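Local structure of sulfonate ABC transporter, periplasmic sulfonate-binding protein SsuA (Methylobacillus flagellatus, 3UIF) at residues 28-33 against 223-228; 95-100 against 262-267; 229-234 against 238-243. The protein probably binds sulfonates or related sulfate esters in the periplasm and delivers them to an ABC transporter for uptake. All blocks are in the same frame, centred on the assembly; numbering follows the deposited sequence.

Contact 1: residues 28-33 against 223-228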
loop_
_atom_site.group_PDB
_atom_site.type_symbol
_atom_site.label_atom_id
_atom_site.label_comp_id
_atom_site.label_asym_id
_atom_site.label_seq_id
_atom_site.Cartn_x
_atom_site.Cartn_y
_atom_site.Cartn_z
ATOM N N SER A 28 -2.534 6.656 9.945
ATOM C CA SER A 28 -3.294 6.741 11.198
ATOM C C SER A 28 -2.345 6.791 12.410
ATOM O O SER A 28 -2.500 7.621 13.323
ATOM C CB SER A 28 -4.282 5.580 11.313
ATOM O OG SER A 28 -3.641 4.375 10.910
ATOM N N LEU A 29 -1.346 5.916 12.364
ATOM C CA LEU A 29 -0.293 5.798 13.366
ATOM C C LEU A 29 0.524 7.079 13.483
ATOM O O LEU A 29 0.944 7.490 14.570
ATOM C CB LEU A 29 0.605 4.627 12.955
ATOM C CG LEU A 29 2.038 4.513 13.454
ATOM C CD1 LEU A 29 2.060 4.081 14.915
ATOM C CD2 LEU A 29 2.780 3.519 12.574
ATOM N N VAL A 30 0.733 7.722 12.348
ATOM C CA VAL A 30 1.601 8.884 12.300
ATOM C C VAL A 30 0.832 10.181 12.648
ATOM O O VAL A 30 1.368 11.082 13.313
ATOM C CB VAL A 30 2.358 8.903 10.950
ATOM C CG1 VAL A 30 1.479 9.380 9.817
ATOM C CG2 VAL A 30 3.585 9.755 11.044
ATOM N N VAL A 31 -0.434 10.238 12.229
ATOM C CA VAL A 31 -1.364 11.324 12.579
ATOM C C VAL A 31 -1.733 11.269 14.058
ATOM O O VAL A 31 -1.845 12.313 14.712
ATOM C CB VAL A 31 -2.657 11.232 11.729
ATOM C CG1 VAL A 31 -3.764 12.119 12.281
ATOM C CG2 VAL A 31 -2.364 11.578 10.274
ATOM N N ASN A 32 -1.920 10.048 14.571
ATOM C CA ASN A 32 -2.350 9.827 15.964
ATOM C C ASN A 32 -1.248 9.511 16.977
ATOM O O ASN A 32 -1.534 9.383 18.168
ATOM C CB ASN A 32 -3.422 8.738 16.043
ATOM C CG ASN A 32 -4.684 9.129 15.323
ATOM O OD1 ASN A 32 -5.258 10.189 15.605
ATOM N ND2 ASN A 32 -5.110 8.302 14.363
ATOM N N GLY A 33 -0.006 9.387 16.510
ATOM C CA GLY A 33 1.127 9.089 17.388
ATOM C C GLY A 33 1.880 10.316 17.856
ATOM O O GLY A 33 1.325 11.415 17.902
ATOM N N THR A 223 13.196 10.524 9.889
ATOM C CA THR A 223 13.606 10.048 11.202
ATOM C C THR A 223 12.387 9.932 12.126
ATOM O O THR A 223 12.189 8.894 12.760
ATOM C CB THR A 223 14.673 10.948 11.826
ATOM O OG1 THR A 223 15.886 10.836 11.074
ATOM C CG2 THR A 223 14.931 10.548 13.246
ATOM N N ALA A 224 11.561 10.977 12.177
ATOM C CA ALA A 224 10.372 10.975 13.038
ATOM C C ALA A 224 9.393 9.863 12.655
ATOM O O ALA A 224 8.879 9.167 13.519
ATOM C CB ALA A 224 9.687 12.333 13.035
ATOM N N TYR A 225 9.162 9.699 11.359
ATOM C CA TYR A 225 8.348 8.624 10.837
ATOM C C TYR A 225 8.793 7.243 11.305
ATOM O O TYR A 225 7.999 6.479 11.849
ATOM C CB TYR A 225 8.378 8.646 9.317
ATOM C CG TYR A 225 7.530 7.564 8.683
ATOM C CD1 TYR A 225 6.149 7.695 8.615
ATOM C CD2 TYR A 225 8.120 6.425 8.130
ATOM C CE1 TYR A 225 5.370 6.721 8.021
ATOM C CE2 TYR A 225 7.362 5.438 7.534
ATOM C CZ TYR A 225 5.981 5.585 7.484
ATOM O OH TYR A 225 5.201 4.610 6.888
ATOM N N LEU A 226 10.055 6.918 11.060
ATOM C CA LEU A 226 10.599 5.628 11.474
ATOM C C LEU A 226 10.507 5.374 12.988
ATOM O O LEU A 226 10.325 4.230 13.421
ATOM C CB LEU A 226 12.032 5.451 10.962
ATOM C CG LEU A 226 12.127 5.380 9.440
ATOM C CD1 LEU A 226 13.574 5.263 8.988
ATOM C CD2 LEU A 226 11.298 4.229 8.878
ATOM N N LYS A 227 10.618 6.435 13.787
ATOM C CA LYS A 227 10.422 6.289 15.232
ATOM C C LYS A 227 9.061 5.686 15.533
ATOM O O LYS A 227 8.969 4.727 16.301
ATOM C CB LYS A 227 10.594 7.608 15.955
ATOM C CG LYS A 227 12.024 7.880 16.361
ATOM C CD LYS A 227 12.231 9.348 16.676
ATOM C CE LYS A 227 12.923 9.487 18.017
ATOM N NZ LYS A 227 13.426 10.875 18.213
ATOM N N SER A 228 8.018 6.220 14.894
ATOM C CA SER A 228 6.671 5.681 15.041
ATOM C C SER A 228 6.592 4.232 14.542
ATOM O O SER A 228 6.018 3.365 15.209
ATOM C CB SER A 228 5.659 6.542 14.288
ATOM O OG SER A 228 5.602 7.854 14.802
#
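V30 and Y225 meet through apolar atoms, a methyl against a ring edge. V30 CG2 lies 4.1 Å from Y225 CD1, close to the plane of the tyrosine ring. The two side chains cross at about a right angle. CG2 gets there because it stands anti to the backbone N of V30 and beside the carbonyl carbon. The tyrosine ring is likewise anti to its own backbone N (chi1 -179°), which carries the ring to the valine although the CB of Y225 does not point there. L29 makes the second touch. Its CD1 comes to 4.0 Å from the backbone O of S228, and its CG sits 4.2 Å from S228 CB. S228 loses the most surface to the other helix, and its CA is 6.6 Å from that of V30.

The next shell surrounds these groups, and a bond ties one of them. The hydroxyl of Y225 is hydrogen-bonded to OG of S26, at the start of helix 26-32, so the ring is tied to the helix it packs on. V30 also rests on F35 of helix 35-41 and W48 of strand 44-51, while L29 touches W270. The contact thus lays helix 26-32 against helix 215-233, in the domain built on the six-stranded sheet of this two-domain binding-protein fold.

About 191 Å² is buried between the segments, and all four touching residues are buried. The touches between the segments are apolar or carbon to oxygen. The fit therefore probably rests on shape, while the polar end of Y225 is served by S26.

Contact 2: residues 95-100 against 262-267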
loop_
_atom_site.group_PDB
_atom_site.type_symbol
_atom_site.label_atom_id
_atom_site.label_comp_id
_atom_site.label_asym_id
_atom_site.label_seq_id
_atom_site.Cartn_x
_atom_site.Cartn_y
_atom_site.Cartn_z
ATOM N N TRP A 95 6.533 2.296 3.475
ATOM C CA TRP A 95 5.770 1.928 4.656
ATOM C C TRP A 95 5.674 0.427 4.880
ATOM O O TRP A 95 5.008 -0.039 5.807
ATOM C CB TRP A 95 4.400 2.604 4.647
ATOM C CG TRP A 95 3.429 2.169 3.561
ATOM C CD1 TRP A 95 3.467 1.009 2.782
ATOM C CD2 TRP A 95 2.208 2.867 3.133
ATOM N NE1 TRP A 95 2.400 0.957 1.928
ATOM C CE2 TRP A 95 1.598 2.025 2.088
ATOM C CE3 TRP A 95 1.572 4.058 3.503
ATOM C CZ2 TRP A 95 0.413 2.387 1.441
ATOM C CZ3 TRP A 95 0.375 4.405 2.849
ATOM C CH2 TRP A 95 -0.186 3.583 1.842
ATOM N N GLY A 96 6.348 -0.338 4.032
ATOM C CA GLY A 96 6.313 -1.778 4.108
ATOM C C GLY A 96 5.334 -2.362 3.111
ATOM O O GLY A 96 5.175 -1.855 1.980
ATOM N N THR A 97 4.672 -3.435 3.510
ATOM C CA THR A 97 3.740 -4.055 2.606
ATOM C C THR A 97 2.370 -3.871 3.158
ATOM O O THR A 97 2.048 -4.301 4.266
ATOM C CB THR A 97 4.045 -5.535 2.328
ATOM O OG1 THR A 97 4.474 -6.167 3.538
ATOM C CG2 THR A 97 5.134 -5.662 1.267
ATOM N N THR A 98 1.548 -3.199 2.377
ATOM C CA THR A 98 0.292 -2.767 2.913
ATOM C C THR A 98 -0.795 -3.869 2.893
ATOM O O THR A 98 -1.498 -4.041 3.892
ATOM C CB THR A 98 -0.088 -1.358 2.374
ATOM O OG1 THR A 98 -1.199 -0.835 3.108
ATOM C CG2 THR A 98 -0.369 -1.347 0.896
ATOM N N SER A 99 -0.876 -4.659 1.809
ATOM C CA SER A 99 -1.947 -5.653 1.668
ATOM C C SER A 99 -1.575 -6.923 0.914
ATOM O O SER A 99 -0.851 -6.877 -0.093
ATOM C CB SER A 99 -3.134 -5.032 0.918
ATOM O OG SER A 99 -3.235 -3.642 1.168
ATOM N N ASN A 100 -2.108 -8.053 1.368
ATOM C CA ASN A 100 -2.148 -9.243 0.537
ATOM C C ASN A 100 -3.317 -9.159 -0.459
ATOM O O ASN A 100 -4.207 -8.299 -0.336
ATOM C CB ASN A 100 -2.265 -10.519 1.391
ATOM C CG ASN A 100 -1.020 -10.790 2.219
ATOM O OD1 ASN A 100 0.053 -11.110 1.687
ATOM N ND2 ASN A 100 -1.159 -10.670 3.536
ATOM N N ASP A 262 1.060 -15.304 7.342
ATOM C CA ASP A 262 1.731 -14.657 6.222
ATOM C C ASP A 262 3.206 -15.119 6.141
ATOM O O ASP A 262 3.795 -15.485 7.160
ATOM C CB ASP A 262 1.635 -13.135 6.423
ATOM C CG ASP A 262 1.781 -12.335 5.121
ATOM O OD1 ASP A 262 2.270 -12.860 4.081
ATOM O OD2 ASP A 262 1.421 -11.138 5.162
ATOM N N ASN A 263 3.795 -15.124 4.944
ATOM C CA ASN A 263 5.229 -15.422 4.831
ATOM C C ASN A 263 6.127 -14.220 5.159
ATOM O O ASN A 263 7.348 -14.281 5.022
ATOM C CB ASN A 263 5.589 -16.035 3.468
ATOM C CG ASN A 263 5.263 -15.131 2.293
ATOM O OD1 ASN A 263 4.748 -14.015 2.437
ATOM N ND2 ASN A 263 5.543 -15.630 1.112
ATOM N N VAL A 264 5.494 -13.131 5.579
ATOM C CA VAL A 264 6.188 -11.939 6.053
ATOM C C VAL A 264 5.718 -11.636 7.484
ATOM O O VAL A 264 4.519 -11.462 7.732
ATOM C CB VAL A 264 5.924 -10.734 5.121
ATOM C CG1 VAL A 264 6.628 -9.493 5.647
ATOM C CG2 VAL A 264 6.367 -11.043 3.690
ATOM N N SER A 265 6.659 -11.603 8.420
ATOM C CA SER A 265 6.354 -11.367 9.829
ATOM C C SER A 265 5.729 -10.002 10.067
ATOM O O SER A 265 5.746 -9.138 9.196
ATOM C CB SER A 265 7.618 -11.490 10.673
ATOM O OG SER A 265 8.373 -10.309 10.616
ATOM N N TRP A 266 5.182 -9.824 11.263
ATOM C CA TRP A 266 4.595 -8.560 11.671
ATOM C C TRP A 266 5.542 -7.383 11.525
ATOM O O TRP A 266 5.172 -6.343 10.971
ATOM C CB TRP A 266 4.082 -8.663 13.107
ATOM C CG TRP A 266 3.690 -7.324 13.648
ATOM C CD1 TRP A 266 4.346 -6.574 14.616
ATOM C CD2 TRP A 266 2.576 -6.488 13.203
ATOM N NE1 TRP A 266 3.703 -5.385 14.829
ATOM C CE2 TRP A 266 2.639 -5.265 14.007
ATOM C CE3 TRP A 266 1.546 -6.638 12.275
ATOM C CZ2 TRP A 266 1.716 -4.252 13.869
ATOM C CZ3 TRP A 266 0.615 -5.611 12.147
ATOM C CH2 TRP A 266 0.702 -4.446 12.930
ATOM N N ARG A 267 6.768 -7.550 12.019
ATOM C CA ARG A 267 7.805 -6.546 11.898
ATOM C C ARG A 267 8.189 -6.276 10.447
ATOM O O ARG A 267 8.311 -5.127 10.025
ATOM C CB ARG A 267 9.032 -6.971 12.691
ATOM C CG ARG A 267 10.065 -5.862 12.865
ATOM C CD ARG A 267 11.409 -6.403 13.324
ATOM N NE ARG A 267 11.347 -6.889 14.696
ATOM C CZ ARG A 267 12.418 -7.167 15.445
ATOM N NH1 ARG A 267 13.643 -6.998 14.947
ATOM N NH2 ARG A 267 12.265 -7.613 16.695
#
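N100 and D262 face each other across two irregular loops whose CA atoms stay 8.8 Å apart there, and 8.9 Å apart between the CA atoms of T97 and V264. Side chains bridge the gap. N100 ND2 donates to D262 OD2 at 3.1 Å, and the N-H points almost straight at the oxygen (172°). The acceptor lies nearly in the amide plane of N100. On the other side the donor comes from above the carboxylate, 62° out of its plane. D262 reaches the amide with CG anti to its backbone N (chi1 -157°), and the two side chains approach from opposite directions.

Segment 95-100 leads from strand 89-94 of the six-stranded sheet to strand 102-106 of the five-stranded one. It is therefore a crossover between the two lobes of the binding-protein fold, a place where such proteins usually hinge. A glycerol, probably from the crystallisation liquor, is hydrogen-bonded to the backbone oxygens of W95 and T97 and may mark the cleft.

D262 OD2 also forms salt bridges with K199 and R269, so three donors share one oxygen. D262, an acceptor, sets which end of the amide is NH2, and N100 OD1 is then bonded to T191 OG1. With an alanine at D262, K199 and R269 would probably lose their shared anion, and the N100 amide its acceptor. Further along, T97 OG1 only grazes V264 CG1, at 4.5 Å.

Contact 3: residues 229-234 against 238-243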
loop_
_atom_site.group_PDB
_atom_site.type_symbol
_atom_site.label_atom_id
_atom_site.label_comp_id
_atom_site.label_asym_id
_atom_site.label_seq_id
_atom_site.Cartn_x
_atom_site.Cartn_y
_atom_site.Cartn_z
ATOM N N VAL A 229 7.176 3.987 13.373
ATOM C CA VAL A 229 7.164 2.678 12.745
ATOM C C VAL A 229 7.885 1.623 13.594
ATOM O O VAL A 229 7.399 0.518 13.751
ATOM C CB VAL A 229 7.722 2.754 11.311
ATOM C CG1 VAL A 229 7.866 1.370 10.700
ATOM C CG2 VAL A 229 6.806 3.600 10.446
ATOM N N HIS A 230 9.022 1.980 14.173
ATOM C CA HIS A 230 9.727 1.089 15.094
ATOM C C HIS A 230 8.846 0.695 16.252
ATOM O O HIS A 230 8.903 -0.450 16.745
ATOM C CB HIS A 230 11.015 1.751 15.597
ATOM C CG HIS A 230 11.748 0.954 16.660
ATOM N ND1 HIS A 230 11.995 1.444 17.893
ATOM C CD2 HIS A 230 12.280 -0.333 16.637
ATOM C CE1 HIS A 230 12.664 0.534 18.615
ATOM N NE2 HIS A 230 12.832 -0.558 17.852
ATOM N N TRP A 231 8.014 1.632 16.703
ATOM C CA TRP A 231 7.173 1.371 17.853
ATOM C C TRP A 231 6.074 0.378 17.524
ATOM O O TRP A 231 5.807 -0.546 18.302
ATOM C CB TRP A 231 6.625 2.675 18.439
ATOM C CG TRP A 231 5.609 2.409 19.518
ATOM C CD1 TRP A 231 5.841 2.190 20.873
ATOM C CD2 TRP A 231 4.163 2.266 19.349
ATOM N NE1 TRP A 231 4.667 1.941 21.534
ATOM C CE2 TRP A 231 3.624 1.965 20.678
ATOM C CE3 TRP A 231 3.299 2.347 18.275
ATOM C CZ2 TRP A 231 2.269 1.772 20.896
ATOM C CZ3 TRP A 231 1.933 2.146 18.501
ATOM C CH2 TRP A 231 1.432 1.871 19.782
ATOM N N VAL A 232 5.438 0.544 16.372
ATOM C CA VAL A 232 4.342 -0.331 15.983
ATOM C C VAL A 232 4.834 -1.711 15.529
ATOM O O VAL A 232 4.083 -2.686 15.599
ATOM C CB VAL A 232 3.478 0.297 14.863
ATOM C CG1 VAL A 232 4.146 0.134 13.499
ATOM C CG2 VAL A 232 2.084 -0.306 14.844
ATOM N N ALA A 233 6.086 -1.784 15.071
ATOM C CA ALA A 233 6.623 -2.991 14.449
ATOM C C ALA A 233 7.022 -4.076 15.469
ATOM O O ALA A 233 7.231 -5.232 15.101
ATOM C CB ALA A 233 7.784 -2.649 13.529
ATOM N N GLN A 234 7.104 -3.697 16.742
ATOM C CA GLN A 234 7.324 -4.642 17.820
ATOM C C GLN A 234 6.025 -5.426 18.062
ATOM O O GLN A 234 4.936 -4.868 17.930
ATOM C CB GLN A 234 7.771 -3.892 19.077
ATOM C CG GLN A 234 8.973 -2.968 18.867
ATOM C CD GLN A 234 9.341 -2.161 20.104
ATOM O OE1 GLN A 234 9.500 -2.705 21.198
ATOM N NE2 GLN A 234 9.492 -0.852 19.933
ATOM N N LYS A 238 1.289 -4.966 18.226
ATOM C CA LYS A 238 0.449 -5.443 17.154
ATOM C C LYS A 238 -1.054 -5.302 17.496
ATOM O O LYS A 238 -1.824 -4.764 16.709
ATOM C CB LYS A 238 0.852 -6.865 16.779
ATOM C CG LYS A 238 -0.008 -7.495 15.699
ATOM C CD LYS A 238 0.438 -8.906 15.351
ATOM C CE LYS A 238 -0.574 -9.547 14.416
ATOM N NZ LYS A 238 -0.072 -10.784 13.757
ATOM N N GLU A 239 -1.458 -5.746 18.683
ATOM C CA GLU A 239 -2.851 -5.636 19.111
ATOM C C GLU A 239 -3.345 -4.188 19.206
ATOM O O GLU A 239 -4.482 -3.894 18.820
ATOM C CB GLU A 239 -3.089 -6.383 20.424
ATOM C CG GLU A 239 -3.595 -7.798 20.209
ATOM C CD GLU A 239 -4.801 -7.862 19.256
ATOM O OE1 GLU A 239 -4.601 -8.302 18.093
ATOM O OE2 GLU A 239 -5.942 -7.477 19.656
ATOM N N THR A 240 -2.500 -3.292 19.716
ATOM C CA THR A 240 -2.833 -1.869 19.727
ATOM C C THR A 240 -3.086 -1.342 18.307
ATOM O O THR A 240 -4.115 -0.705 18.068
ATOM C CB THR A 240 -1.780 -1.019 20.473
ATOM O OG1 THR A 240 -1.650 -1.507 21.813
ATOM C CG2 THR A 240 -2.225 0.414 20.554
ATOM N N TYR A 241 -2.177 -1.632 17.372
ATOM C CA TYR A 241 -2.404 -1.270 15.980
ATOM C C TYR A 241 -3.761 -1.782 15.474
ATOM O O TYR A 241 -4.559 -1.001 14.960
ATOM C CB TYR A 241 -1.271 -1.736 15.057
ATOM C CG TYR A 241 -1.646 -1.595 13.598
ATOM C CD1 TYR A 241 -1.614 -0.343 12.959
ATOM C CD2 TYR A 241 -2.096 -2.705 12.869
ATOM C CE1 TYR A 241 -1.998 -0.210 11.628
ATOM C CE2 TYR A 241 -2.486 -2.584 11.549
ATOM C CZ TYR A 241 -2.432 -1.342 10.932
ATOM O OH TYR A 241 -2.812 -1.252 9.621
ATOM N N ILE A 242 -4.026 -3.074 15.645
ATOM C CA ILE A 242 -5.277 -3.680 15.193
ATOM C C ILE A 242 -6.523 -2.957 15.738
ATOM O O ILE A 242 -7.493 -2.710 15.006
ATOM C CB ILE A 242 -5.357 -5.197 15.556
ATOM C CG1 ILE A 242 -4.229 -6.015 14.900
ATOM C CG2 ILE A 242 -6.722 -5.780 15.202
ATOM C CD1 ILE A 242 -4.087 -5.842 13.403
ATOM N N ARG A 243 -6.478 -2.621 17.020
ATOM C CA ARG A 243 -7.626 -2.011 17.666
ATOM C C ARG A 243 -7.713 -0.502 17.418
ATOM O O ARG A 243 -8.815 0.031 17.307
ATOM C CB ARG A 243 -7.651 -2.350 19.161
ATOM C CG ARG A 243 -7.764 -3.843 19.432
ATOM C CD ARG A 243 -7.735 -4.149 20.919
ATOM N NE ARG A 243 -7.654 -5.582 21.194
ATOM C CZ ARG A 243 -8.702 -6.347 21.472
ATOM N NH1 ARG A 243 -9.920 -5.821 21.512
ATOM N NH2 ARG A 243 -8.531 -7.640 21.714
#
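V232 holds CG2 anti to its backbone N, since CG1 takes the place between the backbone N and the carbonyl carbon (chi1 79°), and this methyl reaches Y241. V232 CG2 lies 3.7 Å from Y241 CB. The first torsion of Y241 (chi1 169°) does not move that CB and only sets how the ring lies. It leaves Y241 CG 4.1 Å from V232 CG2, with the methyl oblique to the ring. W231 and T240 make a second contact, farther out, with the exposed indole. T240 CG2 meets W231 CH2 at 4.0 Å, at the edge of the indole and near its plane. These two side chains cross at about a right angle.

The two helix segments are consecutive and nearly perpendicular, 104° between their directions, with axes 9.7 Å apart at their closest. A very short link joins them. Q234 follows the first helix. Its NE2 reaches back to H230 O at 3.3 Å, above the carbonyl plane, and lies over one face of the H230 ring.

W270, from a loop, meets the Y241 ring edge to face and also touches V232. Helix 26-32 borders the junction, with L29 against both W231 and V232, and helix 238-245 packs in turn on helix 252-257.

How the contacts relate
From the N terminus, contact 1 opens on helix 26-32 and closes 190 residues later on helix 215-233. Contact 2 opens at 95-100, inside that span, and closes at 262-267, beyond it, so the two cross. Contact 3 is a local closure between 229-234 and 238-243. It follows contact 1 in series and falls wholly within the span of contact 2. Helix 215-233 serves both contact 1 and contact 3, and helix 26-32 meets its end where they adjoin. W266 connects contact 2 to contact 3, with NE1 2.8 Å from V232 O, a probable hydrogen bond. Y225 packs on W95. Together they tie the helices beside the six-stranded sheet to the crossover between the lobes.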